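Local coordinates for putative phosphosugar isomerase (Silicibacter pomeroyi DSS-3, PDB 3FJ1) that probably isomerises phosphorylated sugars, using paired SIS (sugar isomerase) domains of the kind found in glucosamine-6-phosphate synthases, at the interface of chains A and B. Coordinates in Å, arbitrary orientation; residue numbers count along the deposited sequence, not the author numbering. Chains: chain A/B, putative phosphosugar isomerase.

Contact 1: the interface of chains A and B. Residues chain A 77, 79, 82-83, 106; chain B 63, 213-214, 241.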
ATOM      1  N   GLY A  77      -2.989   0.806 -10.031  1.00  9.17           N
ATOM      2  CA  GLY A  77      -4.011   1.694  -9.512  1.00  9.44           C
ATOM      3  C   GLY A  77      -5.106   1.824 -10.555  1.00  9.23           C
ATOM      4  O   GLY A  77      -4.811   2.255 -11.669  1.00  8.75           O
ATOM      5  N   SER A  79      -7.255   3.899 -11.323  1.00  9.40           N
ATOM      6  CA  SER A  79      -7.393   5.230 -11.959  1.00  9.70           C
ATOM      7  C   SER A  79      -6.584   5.343 -13.247  1.00  8.70           C
ATOM      8  O   SER A  79      -6.955   6.113 -14.146  1.00  8.79           O
ATOM      9  CB  SER A  79      -7.013   6.360 -11.003  1.00 10.10           C
ATOM     10  OG  SER A  79      -5.608   6.418 -10.708  1.00 10.87           O
ATOM     11  N   SER A  82      -9.343   4.101 -15.450  1.00  9.57           N
ATOM     12  CA  SER A  82     -10.669   4.751 -15.305  1.00 10.00           C
ATOM     13  C   SER A  82     -10.654   6.273 -15.354  1.00 10.33           C
ATOM     14  O   SER A  82     -11.666   6.896 -15.720  1.00 10.54           O
ATOM     15  CB  SER A  82     -11.363   4.281 -14.014  1.00 10.19           C
ATOM     16  OG  SER A  82     -10.726   4.845 -12.879  1.00  9.87           O
ATOM     17  N   VAL A  83      -9.536   6.879 -14.960  1.00  9.71           N
ATOM     18  CA  VAL A  83      -9.392   8.329 -15.028  1.00  9.66           C
ATOM     19  C   VAL A  83      -8.525   8.743 -16.218  1.00  9.96           C
ATOM     20  O   VAL A  83      -8.935   9.569 -17.038  1.00 10.43           O
ATOM     21  CB  VAL A  83      -8.846   8.900 -13.679  1.00  8.87           C
ATOM     22  CG1 VAL A  83      -8.545  10.388 -13.794  1.00  8.39           C
ATOM     23  CG2 VAL A  83      -9.847   8.628 -12.558  1.00  8.08           C
ATOM     24  N   ASP A 106     -14.312   0.690 -11.684  1.00 13.52           N
ATOM     25  CA  ASP A 106     -12.868   0.883 -11.743  1.00 13.37           C
ATOM     26  C   ASP A 106     -12.101  -0.420 -11.972  1.00 12.42           C
ATOM     27  O   ASP A 106     -11.196  -0.472 -12.791  1.00 11.10           O
ATOM     28  CB  ASP A 106     -12.357   1.570 -10.476  1.00 14.61           C
ATOM     29  CG  ASP A 106     -12.683   3.049 -10.436  1.00 15.97           C
ATOM     30  OD1 ASP A 106     -13.300   3.581 -11.393  1.00 17.57           O
ATOM     31  OD2 ASP A 106     -12.330   3.669  -9.416  1.00 17.66           O
TER
ATOM     32  N   TYR B  63       3.012   6.336 -10.798  1.00  8.62           N
ATOM     33  CA  TYR B  63       1.997   7.012 -11.632  1.00  9.06           C
ATOM     34  C   TYR B  63       2.669   7.757 -12.793  1.00  9.57           C
ATOM     35  O   TYR B  63       2.257   7.631 -13.935  1.00  8.69           O
ATOM     36  CB  TYR B  63       1.157   7.979 -10.793  1.00 10.53           C
ATOM     37  CG  TYR B  63       0.049   7.274 -10.071  1.00 10.12           C
ATOM     38  CD1 TYR B  63      -1.085   6.879 -10.749  1.00 10.40           C
ATOM     39  CD2 TYR B  63       0.135   6.986  -8.725  1.00 10.38           C
ATOM     40  CE1 TYR B  63      -2.123   6.226 -10.106  1.00 10.82           C
ATOM     41  CE2 TYR B  63      -0.906   6.330  -8.061  1.00 11.24           C
ATOM     42  CZ  TYR B  63      -2.009   5.930  -8.758  1.00 11.23           C
ATOM     43  OH  TYR B  63      -3.031   5.288  -8.104  1.00 12.05           O
ATOM     44  N   ARG B 213      -6.350  11.357  -5.772  1.00  8.80           N
ATOM     45  CA  ARG B 213      -6.962  10.547  -6.832  1.00  8.97           C
ATOM     46  C   ARG B 213      -5.947  10.445  -7.964  1.00  9.03           C
ATOM     47  O   ARG B 213      -5.554  11.439  -8.532  1.00  8.72           O
ATOM     48  CB  ARG B 213      -8.229  11.205  -7.347  1.00  9.80           C
ATOM     49  CG  ARG B 213      -9.033  10.392  -8.407  1.00 10.49           C
ATOM     50  CD  ARG B 213      -9.342   8.964  -7.933  1.00 11.63           C
ATOM     51  NE  ARG B 213     -10.213   8.239  -8.872  1.00 12.09           N
ATOM     52  CZ  ARG B 213     -10.312   6.910  -8.941  1.00 12.01           C
ATOM     53  NH1 ARG B 213      -9.574   6.144  -8.177  1.00 11.50           N
ATOM     54  NH2 ARG B 213     -11.136   6.344  -9.808  1.00 11.65           N
ATOM     55  N   GLY B 214      -5.497   9.241  -8.285  1.00  9.24           N
ATOM     56  CA  GLY B 214      -4.448   9.116  -9.272  1.00  8.18           C
ATOM     57  C   GLY B 214      -3.127   9.626  -8.711  1.00  8.62           C
ATOM     58  O   GLY B 214      -2.824   9.391  -7.574  1.00  8.06           O
ATOM     59  N   ALA B 241     -11.870   7.951  -4.474  1.00 11.21           N
ATOM     60  CA  ALA B 241     -12.782   6.924  -4.999  1.00 11.35           C
ATOM     61  C   ALA B 241     -13.122   5.837  -3.978  1.00 12.64           C
ATOM     62  O   ALA B 241     -14.014   5.005  -4.235  1.00 13.03           O
ATOM     63  CB  ALA B 241     -12.224   6.272  -6.269  1.00 11.57           C
TER
HETATM   64  O   HOH W   1      -5.789   4.505  -8.667  1.00 13.25           O
HETATM   65  O   HOH W   2     -10.027   3.243  -8.383  1.00 24.77           O

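Contact 2: the interface of chains A and B. Residues chain A 76-77, 79-80, 86, 88; chain B 63, 66-67.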
ATOM      1  N   LEU A  76      -1.641  -2.382  -9.960  1.00 10.36           N
ATOM      2  CA  LEU A  76      -2.101  -1.315 -10.802  1.00 10.02           C
ATOM      3  C   LEU A  76      -3.230  -0.492 -10.201  1.00  9.80           C
ATOM      4  O   LEU A  76      -4.315  -1.013  -9.929  1.00  9.98           O
ATOM      5  CB  LEU A  76      -2.568  -1.881 -12.157  1.00 10.60           C
ATOM      6  CG  LEU A  76      -1.562  -2.572 -13.091  1.00 11.17           C
ATOM      7  CD1 LEU A  76      -2.284  -3.069 -14.389  1.00 11.32           C
ATOM      8  CD2 LEU A  76      -0.358  -1.678 -13.384  1.00 12.67           C
ATOM      9  N   GLY A  77      -2.989   0.806 -10.031  1.00  9.17           N
ATOM     10  CA  GLY A  77      -4.011   1.694  -9.512  1.00  9.44           C
ATOM     11  C   GLY A  77      -5.106   1.824 -10.555  1.00  9.23           C
ATOM     12  O   GLY A  77      -4.811   2.255 -11.669  1.00  8.75           O
ATOM     13  N   SER A  79      -7.255   3.899 -11.323  1.00  9.40           N
ATOM     14  CA  SER A  79      -7.393   5.230 -11.959  1.00  9.70           C
ATOM     15  C   SER A  79      -6.584   5.343 -13.247  1.00  8.70           C
ATOM     16  O   SER A  79      -6.955   6.113 -14.146  1.00  8.79           O
ATOM     17  CB  SER A  79      -7.013   6.360 -11.003  1.00 10.10           C
ATOM     18  OG  SER A  79      -5.608   6.418 -10.708  1.00 10.87           O
ATOM     19  N   VAL A  80      -5.508   4.563 -13.349  1.00  8.88           N
ATOM     20  CA  VAL A  80      -4.673   4.560 -14.560  1.00  8.49           C
ATOM     21  C   VAL A  80      -5.526   4.279 -15.800  1.00  8.56           C
ATOM     22  O   VAL A  80      -5.294   4.845 -16.874  1.00 10.23           O
ATOM     23  CB  VAL A  80      -3.474   3.609 -14.415  1.00  8.97           C
ATOM     24  CG1 VAL A  80      -2.732   3.471 -15.723  1.00  8.96           C
ATOM     25  CG2 VAL A  80      -2.510   4.156 -13.330  1.00  8.35           C
ATOM     26  N   ALA A  86      -4.691   5.419 -19.694  1.00 10.96           N
ATOM     27  CA  ALA A  86      -3.349   5.295 -20.193  1.00 11.29           C
ATOM     28  C   ALA A  86      -3.183   3.967 -20.931  1.00 12.22           C
ATOM     29  O   ALA A  86      -3.849   2.942 -20.627  1.00 12.42           O
ATOM     30  CB  ALA A  86      -2.314   5.423 -19.032  1.00 10.54           C
ATOM     31  N   LEU A  88      -0.815   1.052 -21.428  1.00 14.10           N
ATOM     32  CA  LEU A  88       0.287   0.359 -20.768  1.00 13.89           C
ATOM     33  C   LEU A  88       0.869  -0.729 -21.673  1.00 14.38           C
ATOM     34  O   LEU A  88       0.219  -1.191 -22.616  1.00 14.47           O
ATOM     35  CB  LEU A  88      -0.177  -0.255 -19.430  1.00 13.80           C
ATOM     36  CG  LEU A  88      -0.684   0.743 -18.364  1.00 14.32           C
ATOM     37  CD1 LEU A  88      -0.985   0.030 -17.082  1.00 12.40           C
ATOM     38  CD2 LEU A  88       0.348   1.819 -18.118  1.00 13.69           C
TER
ATOM     39  N   TYR B  63       3.012   6.336 -10.798  1.00  8.62           N
ATOM     40  CA  TYR B  63       1.997   7.012 -11.632  1.00  9.06           C
ATOM     41  C   TYR B  63       2.669   7.757 -12.793  1.00  9.57           C
ATOM     42  O   TYR B  63       2.257   7.631 -13.935  1.00  8.69           O
ATOM     43  CB  TYR B  63       1.157   7.979 -10.793  1.00 10.53           C
ATOM     44  CG  TYR B  63       0.049   7.274 -10.071  1.00 10.12           C
ATOM     45  CD1 TYR B  63      -1.085   6.879 -10.749  1.00 10.40           C
ATOM     46  CD2 TYR B  63       0.135   6.986  -8.725  1.00 10.38           C
ATOM     47  CE1 TYR B  63      -2.123   6.226 -10.106  1.00 10.82           C
ATOM     48  CE2 TYR B  63      -0.906   6.330  -8.061  1.00 11.24           C
ATOM     49  CZ  TYR B  63      -2.009   5.930  -8.758  1.00 11.23           C
ATOM     50  OH  TYR B  63      -3.031   5.288  -8.104  1.00 12.05           O
ATOM     51  N   GLU B  66       3.939   5.289 -15.482  1.00  9.81           N
ATOM     52  CA  GLU B  66       2.839   4.661 -16.194  1.00  9.63           C
ATOM     53  C   GLU B  66       2.144   5.602 -17.172  1.00  9.69           C
ATOM     54  O   GLU B  66       1.831   5.206 -18.299  1.00  9.67           O
ATOM     55  CB  GLU B  66       1.849   4.005 -15.223  1.00 10.17           C
ATOM     56  CG  GLU B  66       2.483   2.802 -14.530  1.00 10.18           C
ATOM     57  CD  GLU B  66       1.698   2.202 -13.404  1.00 10.36           C
ATOM     58  OE1 GLU B  66       0.637   2.735 -13.022  1.00 10.81           O
ATOM     59  OE2 GLU B  66       2.193   1.175 -12.882  1.00 10.11           O
ATOM     60  N   LEU B  67       1.943   6.846 -16.749  1.00 10.19           N
ATOM     61  CA  LEU B  67       1.261   7.862 -17.557  1.00 10.52           C
ATOM     62  C   LEU B  67       2.152   8.413 -18.679  1.00 10.77           C
ATOM     63  O   LEU B  67       1.654   8.645 -19.797  1.00 10.42           O
ATOM     64  CB  LEU B  67       0.741   9.015 -16.661  1.00 11.07           C
ATOM     65  CG  LEU B  67      -0.292   8.646 -15.588  1.00 11.57           C
ATOM     66  CD1 LEU B  67      -0.738   9.885 -14.771  1.00 10.91           C
ATOM     67  CD2 LEU B  67      -1.461   7.885 -16.201  1.00 12.01           C
TER
HETATM   68  O   HOH W   3      -5.789   4.505  -8.667  1.00 13.25           O

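Contact 3: the interface of chains A and B. Residues chain A 67, 213-214, 264-266; chain B 83-84.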
ATOM      1  N   LEU A  67       7.747 -15.527  -4.513  1.00 10.65           N
ATOM      2  CA  LEU A  67       8.475 -16.627  -3.826  1.00 11.14           C
ATOM      3  C   LEU A  67       8.446 -17.974  -4.571  1.00 11.35           C
ATOM      4  O   LEU A  67       9.440 -18.709  -4.581  1.00 11.77           O
ATOM      5  CB  LEU A  67       7.969 -16.800  -2.389  1.00 11.54           C
ATOM      6  CG  LEU A  67       8.121 -15.579  -1.459  1.00 11.65           C
ATOM      7  CD1 LEU A  67       7.573 -15.844  -0.057  1.00 11.74           C
ATOM      8  CD2 LEU A  67       9.555 -15.091  -1.382  1.00 11.97           C
ATOM      9  N   ARG A 213       5.409  -9.804   8.582  1.00  9.68           N
ATOM     10  CA  ARG A 213       6.724  -9.694   7.967  1.00 10.01           C
ATOM     11  C   ARG A 213       6.723 -10.626   6.761  1.00  9.54           C
ATOM     12  O   ARG A 213       6.472 -11.811   6.900  1.00  9.49           O
ATOM     13  CB  ARG A 213       7.823 -10.045   8.976  1.00 10.22           C
ATOM     14  CG  ARG A 213       9.271  -9.974   8.457  1.00 10.80           C
ATOM     15  CD  ARG A 213       9.626  -8.565   7.955  1.00 11.46           C
ATOM     16  NE  ARG A 213      11.071  -8.370   7.748  1.00 11.85           N
ATOM     17  CZ  ARG A 213      11.577  -7.438   6.946  1.00 12.41           C
ATOM     18  NH1 ARG A 213      10.774  -6.659   6.238  1.00 12.34           N
ATOM     19  NH2 ARG A 213      12.885  -7.304   6.799  1.00 12.49           N
ATOM     20  N   GLY A 214       7.013 -10.091   5.573  1.00  8.91           N
ATOM     21  CA  GLY A 214       6.880 -10.895   4.364  1.00  9.32           C
ATOM     22  C   GLY A 214       5.406 -11.234   4.094  1.00  9.20           C
ATOM     23  O   GLY A 214       4.515 -10.400   4.258  1.00  9.35           O
ATOM     24  N   ASP A 264       7.604 -19.751   8.225  1.00 10.86           N
ATOM     25  CA  ASP A 264       8.414 -19.458   7.066  1.00 10.36           C
ATOM     26  C   ASP A 264       9.678 -18.737   7.529  1.00 10.80           C
ATOM     27  O   ASP A 264       9.961 -18.682   8.730  1.00  9.80           O
ATOM     28  CB  ASP A 264       7.580 -18.664   6.033  1.00 10.90           C
ATOM     29  CG  ASP A 264       7.269 -17.226   6.469  1.00 10.87           C
ATOM     30  OD1 ASP A 264       7.649 -16.863   7.598  1.00 10.30           O
ATOM     31  OD2 ASP A 264       6.652 -16.478   5.630  1.00 11.28           O
ATOM     32  N   ALA A 265      10.448 -18.212   6.581  1.00 10.91           N
ATOM     33  CA  ALA A 265      11.714 -17.520   6.891  1.00 10.54           C
ATOM     34  C   ALA A 265      11.549 -16.246   7.724  1.00 10.12           C
ATOM     35  O   ALA A 265      12.503 -15.780   8.343  1.00  9.34           O
ATOM     36  CB  ALA A 265      12.476 -17.200   5.588  1.00 10.20           C
ATOM     37  N   ALA A 266      10.329 -15.699   7.747  1.00  9.75           N
ATOM     38  CA  ALA A 266      10.027 -14.489   8.509  1.00  9.33           C
ATOM     39  C   ALA A 266       9.593 -14.775   9.947  1.00  9.52           C
ATOM     40  O   ALA A 266       9.442 -13.841  10.746  1.00 10.08           O
ATOM     41  CB  ALA A 266       8.947 -13.694   7.801  1.00  8.82           C
TER
ATOM     42  N   VAL B  83      14.779 -11.386   3.733  1.00  8.19           N
ATOM     43  CA  VAL B  83      14.269 -12.499   4.534  1.00  8.52           C
ATOM     44  C   VAL B  83      14.278 -13.792   3.718  1.00  9.00           C
ATOM     45  O   VAL B  83      14.875 -14.769   4.144  1.00  9.00           O
ATOM     46  CB  VAL B  83      12.855 -12.173   5.114  1.00  8.21           C
ATOM     47  CG1 VAL B  83      12.231 -13.355   5.766  1.00  8.09           C
ATOM     48  CG2 VAL B  83      12.937 -10.985   6.125  1.00  8.38           C
ATOM     49  N   TYR B  84      13.685 -13.784   2.523  1.00  8.38           N
ATOM     50  CA  TYR B  84      13.553 -14.988   1.708  1.00  8.70           C
ATOM     51  C   TYR B  84      14.682 -15.255   0.729  1.00  8.84           C
ATOM     52  O   TYR B  84      14.845 -16.398   0.285  1.00  8.16           O
ATOM     53  CB  TYR B  84      12.258 -14.939   0.908  1.00  8.59           C
ATOM     54  CG  TYR B  84      11.039 -14.808   1.798  1.00  8.70           C
ATOM     55  CD1 TYR B  84      10.541 -15.898   2.509  1.00  8.22           C
ATOM     56  CD2 TYR B  84      10.393 -13.584   1.925  1.00  8.19           C
ATOM     57  CE1 TYR B  84       9.407 -15.772   3.324  1.00  8.08           C
ATOM     58  CE2 TYR B  84       9.275 -13.432   2.750  1.00  8.66           C
ATOM     59  CZ  TYR B  84       8.785 -14.522   3.444  1.00  8.42           C
ATOM     60  OH  TYR B  84       7.668 -14.306   4.228  1.00  8.19           O
TER

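Contact 1: the interface of chains A and B
B:Gly214, which follows the extended B:Arg213 with a positive phi of 71°, turns its CA to the OG of A:Ser79 (3.3 Å), the first residue of helix 79-82. From this corner the side chain of B:Arg213 sets off with CG opposite the backbone N (chi1 -176°), bends at its second torsion and reaches across to A:Asp106 on helix 105-116. NH2 forms a salt bridge and hydrogen bond with the carboxylate oxygen OD2 of A:Asp106 at 3.0 Å. The carboxylate and guanidinium planes lie only 21° apart, yet NH2 meets OD2 from above the carboxylate plane. Water 2, in the guanidinium plane, closes a second route between the same groups, bonding to NH1 of B:Arg213 at 2.9 Å and also to OD2. CB of A:Ser79 lies over one guanidinium face and CB of B:Ala241, from its own chain, over the other, both offset toward the rim. CG2 of A:Val83 packs 3.7 Å from NE of B:Arg213. Water 1 joins the phenol OH of B:Tyr63 (2.9 Å) to both the backbone N and the hydroxyl OG (2.8 Å) of A:Ser79. The OG of A:Ser82 bonds weakly to OD1 of A:Asp106 and may help to position that carboxylate. The patch joins the first SIS segment of chain A mainly to the second of chain B, with B:Tyr63 of the first joining in, and probably helps to hold a dimer together.

Contact 2: the interface of chains A and B
Helix 52-69 of chain B lays B:Tyr63, B:Glu66 and B:Leu67 against chain A's loop at A:Leu76 and A:Gly77, the short helix 79-82, and the loop carrying A:Ala86 and A:Leu88. B:Glu66 is central. Its CG points away from the carbonyl carbon (chi1 -68°) and the chain is extended beyond, so that the carboxylate reaches over to the apolar surface of chain A. There OE1 lies 3.5 Å from CG2 of A:Val80, the two side chains crossing at about a right angle, while OE2 approaches the methyl CD2 of A:Leu76 at 3.9 Å. Nearer the helix, CD2 of A:Leu88 rests against the root of the glutamate, 3.9 Å from CB of B:Glu66. The same methyl lies 3.7 Å from the backbone O of B:Glu66. The CG2 branch of A:Val80 has a second neighbour, since it also packs on the CD1-CE1 side of the B:Tyr63 ring, 3.9 Å from CE1. One methyl therefore touches both a tyrosine and a glutamate nearly one helical turn apart, meeting them in directions roughly at right angles. The same tyrosine keeps its water-mediated link to A:Ser79, which puts a polar tie next to the apolar packing. Across this patch the glutamate oxygens and CB face methyl groups of chain A; the carboxylate may have polar partners beside the patch. At the far end, CD2 of B:Leu67 meets CB of A:Ala86 at 3.8 Å.

Contact 3: the interface of chains A and B
A:Leu67, on helix 53-69, lays its methyl CD1 over the middle of the B:Tyr84 ring, 3.7 Å from the ring centroid, in a CH-pi contact. The other branch, CD2, follows the ring towards its root and touches CG of B:Tyr84 at 3.5 Å. The opposite face of the ring carries CG1 of B:Val83 from the same chain, so the aromatic group is held between two aliphatic side chains. With CG turned away from the carbonyl carbon (chi1 -58°), B:Tyr84 directs the phenol into chain A, where CA of A:Gly214 lies at the ring edge, 3.5 Å from OH. B:Val83 splits its branches: CG1 packs on the A:Ala265 and A:Ala266 backbone, 3.5 Å from O of A:Ala265, and CG2 sits by the guanidinium of A:Arg213. At the rim, OH of B:Tyr84 donates a hydrogen bond to OD2 of A:Asp264 (2.8 Å), arriving above a carboxylate turned 73° from the ring. OD1 accepts a hydrogen bond from the backbone N of A:Ala266 (2.9 Å), also from above the carboxylate plane, which probably steadies the aspartate. The site seats a loop tyrosine of one subunit in a pocket of the other and probably stabilises the dimer.

Contacts 1 and 2 adjoin: their C-alpha centres lie about 7 Å apart, and they share A:Gly77, A:Ser79 and B:Tyr63. Contact 3 is about 31 Å from contact 1 and 29 Å from contact 2, on the other half of the two-fold symmetric interface, where the chains have exchanged roles. There A:Leu67, A:Arg213 and A:Gly214 lie opposite the loop of B:Val83, whereas contacts 1 and 2 use B:Leu67, B:Arg213, B:Gly214 and A:Val83. Each subunit thus both inserts and receives the segment around residues 76 to 88, so symmetry doubles every contact and knits together what is probably a dimer.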